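Local coordinates for protein bradyzoite surface antigen BSR4 (Toxoplasma gondii, PDB 2JKS) that is a bradyzoite-stage surface antigen of the SAG1-related family that binds zinc ions in the crystal and probably takes part in contacts between parasite and host, at residues Val219-Arg227 and Pro298-Thr306. Sequence-based numbering, arbitrary orientation.
Sequences VADSKDVNR and PTSCTVLVT
Thr302 points from its strand toward the loop and takes the backbone N-H of Val225 on OG1, at 2.9 Å and almost straight (177°). The hydroxyl lies anti to its own carbonyl carbon, while CG2 packs against the carbonyl oxygen of Lys223. Threonine suits this place because one branch answers a buried N-H and the other remains apolar. The loop presents that N-H at the start of a type I turn, Asp224 to Arg227. Asp224 braces the turn: OD1 accepts from the N of Asn226 in an Asx turn, approached from above the carboxylate plane, and OD2 pairs with Arg227 NH1 by charge alone, since it lies well out of the guanidinium plane. Val225 turns CG1 toward the strand, 3.5 Å from Ser300 CB, a tight fit. Its chi1 of 76° wedges this methyl between its own N and carbonyl carbon, where it also meets the carbonyl oxygen of Cys301. Beside it Ser300 OG donates to Asn226 OD1, 19° off the carbonyl plane; the modelled 2.5 Å is shorter than usual and its exact value doubtful. At the far end Leu304 spreads its two methyls, CD1 against Ala220 CB (3.7 Å) and CD2 against Lys223 CD (3.8 Å). Alanine lets the loop approach closely, whereas the bent lysine lays its methylenes over the leucine and carries its amine to Ala220 O, a weak bond. Ser300, Thr302 and Leu304 alternate with Cys301, disulfide-bonded to Cys176, and with Val303 and Val305, which face strand 197-201. The loop between strands 216-218 and 230-232 thus covers one face of strand 301-307, which lies between strands 187-191 and 269-277 in the second SRS domain, with Leu272 touching both Val225 and Thr302.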
# COMPACT_ATOMS: atom_id res chain seq x y z
N VAL A 219 10.94 24.66 -5.15
CA VAL A 219 10.44 25.82 -4.38
C VAL A 219 9.21 25.47 -3.53
O VAL A 219 8.26 24.82 -4.02
CB VAL A 219 10.17 27.04 -5.29
CG1 VAL A 219 9.80 28.28 -4.43
CG2 VAL A 219 11.41 27.30 -6.11
N ALA A 220 9.23 25.87 -2.26
CA ALA A 220 8.25 25.37 -1.31
C ALA A 220 6.86 25.98 -1.53
O ALA A 220 5.90 25.38 -1.10
CB ALA A 220 8.75 25.55 0.13
N ASP A 221 6.76 27.13 -2.24
CA ASP A 221 5.46 27.87 -2.41
C ASP A 221 4.34 27.02 -3.00
O ASP A 221 3.19 27.15 -2.63
CB ASP A 221 5.57 29.12 -3.32
CG ASP A 221 6.91 29.83 -3.23
OD1 ASP A 221 7.64 29.67 -2.21
OD2 ASP A 221 7.24 30.58 -4.21
N SER A 222 4.69 26.11 -3.91
CA SER A 222 3.66 25.24 -4.53
C SER A 222 2.99 24.28 -3.53
O SER A 222 1.89 23.84 -3.77
CB SER A 222 4.28 24.40 -5.67
OG SER A 222 4.97 23.27 -5.11
N LYS A 223 3.68 23.96 -2.43
CA LYS A 223 3.21 22.90 -1.48
C LYS A 223 2.79 21.56 -2.15
O LYS A 223 2.00 20.79 -1.63
CB LYS A 223 2.12 23.46 -0.50
CG LYS A 223 2.44 24.82 0.15
CD LYS A 223 3.74 24.84 0.92
CE LYS A 223 3.89 26.10 1.88
NZ LYS A 223 5.34 26.58 1.93
N ASP A 224 3.40 21.26 -3.30
CA ASP A 224 2.98 20.09 -4.05
C ASP A 224 4.18 19.65 -4.85
O ASP A 224 4.64 20.34 -5.77
CB ASP A 224 1.80 20.47 -4.96
CG ASP A 224 1.28 19.33 -5.77
OD1 ASP A 224 1.77 18.17 -5.70
OD2 ASP A 224 0.33 19.60 -6.50
N VAL A 225 4.69 18.48 -4.52
CA VAL A 225 5.82 17.95 -5.29
C VAL A 225 5.52 17.75 -6.80
O VAL A 225 6.45 17.66 -7.60
CB VAL A 225 6.34 16.61 -4.63
CG1 VAL A 225 5.41 15.43 -4.93
CG2 VAL A 225 7.78 16.30 -5.04
N ASN A 226 4.24 17.63 -7.16
CA ASN A 226 3.86 17.52 -8.57
C ASN A 226 4.03 18.83 -9.34
O ASN A 226 4.08 18.80 -10.59
CB ASN A 226 2.42 17.04 -8.73
CG ASN A 226 2.21 15.60 -8.35
OD1 ASN A 226 3.09 14.75 -8.43
ND2 ASN A 226 0.96 15.31 -8.01
N ARG A 227 4.10 19.96 -8.63
CA ARG A 227 4.45 21.27 -9.22
C ARG A 227 5.80 21.75 -8.69
O ARG A 227 5.90 22.55 -7.73
CB ARG A 227 3.32 22.29 -8.97
CG ARG A 227 1.93 21.75 -9.46
CD ARG A 227 0.79 22.79 -9.32
NE ARG A 227 0.81 23.44 -8.01
CZ ARG A 227 0.03 23.14 -6.97
NH1 ARG A 227 -0.91 22.19 -7.07
NH2 ARG A 227 0.19 23.80 -5.81
N PRO A 298 -2.37 6.86 -7.46
CA PRO A 298 -2.67 8.11 -8.09
C PRO A 298 -1.97 9.31 -7.42
O PRO A 298 -1.74 10.29 -8.13
CB PRO A 298 -4.21 8.20 -8.00
CG PRO A 298 -4.59 7.41 -6.83
CD PRO A 298 -3.48 6.41 -6.56
N THR A 299 -1.58 9.25 -6.14
CA THR A 299 -1.10 10.48 -5.51
C THR A 299 0.41 10.55 -5.29
O THR A 299 1.10 9.53 -5.25
CB THR A 299 -1.81 10.78 -4.18
OG1 THR A 299 -1.45 9.76 -3.23
CG2 THR A 299 -3.33 10.89 -4.38
N SER A 300 0.92 11.76 -5.09
CA SER A 300 2.35 11.96 -4.77
C SER A 300 2.56 12.37 -3.32
O SER A 300 1.67 12.92 -2.67
CB SER A 300 2.98 13.04 -5.66
OG SER A 300 2.81 12.67 -7.01
N CYS A 301 3.77 12.13 -2.85
CA CYS A 301 4.17 12.41 -1.49
C CYS A 301 5.02 13.68 -1.43
O CYS A 301 6.15 13.71 -1.94
CB CYS A 301 4.95 11.21 -1.00
SG CYS A 301 5.62 11.27 0.69
N THR A 302 4.48 14.72 -0.77
CA THR A 302 5.18 15.99 -0.70
C THR A 302 5.75 16.13 0.69
O THR A 302 5.00 15.99 1.68
CB THR A 302 4.19 17.18 -0.97
OG1 THR A 302 3.63 17.05 -2.29
CG2 THR A 302 4.85 18.53 -0.77
N VAL A 303 7.04 16.45 0.78
CA VAL A 303 7.65 16.63 2.07
C VAL A 303 8.04 18.10 2.15
O VAL A 303 8.96 18.52 1.43
CB VAL A 303 8.87 15.67 2.28
CG1 VAL A 303 9.47 15.90 3.67
CG2 VAL A 303 8.41 14.19 2.03
N LEU A 304 7.35 18.83 3.02
CA LEU A 304 7.61 20.25 3.27
C LEU A 304 8.50 20.42 4.45
O LEU A 304 8.09 20.20 5.60
CB LEU A 304 6.31 21.00 3.49
CG LEU A 304 6.50 22.51 3.70
CD1 LEU A 304 7.13 23.18 2.47
CD2 LEU A 304 5.10 23.08 3.98
N VAL A 305 9.73 20.83 4.17
CA VAL A 305 10.75 20.94 5.21
C VAL A 305 10.91 22.40 5.63
O VAL A 305 11.14 23.28 4.79
CB VAL A 305 12.11 20.36 4.77
CG1 VAL A 305 13.10 20.41 5.95
CG2 VAL A 305 11.94 18.90 4.18
N THR A 306 10.84 22.62 6.93
CA THR A 306 11.15 23.89 7.50
C THR A 306 12.47 23.77 8.24
O THR A 306 12.55 23.05 9.23
CB THR A 306 10.03 24.39 8.42
OG1 THR A 306 8.77 24.40 7.71
CG2 THR A 306 10.35 25.84 8.95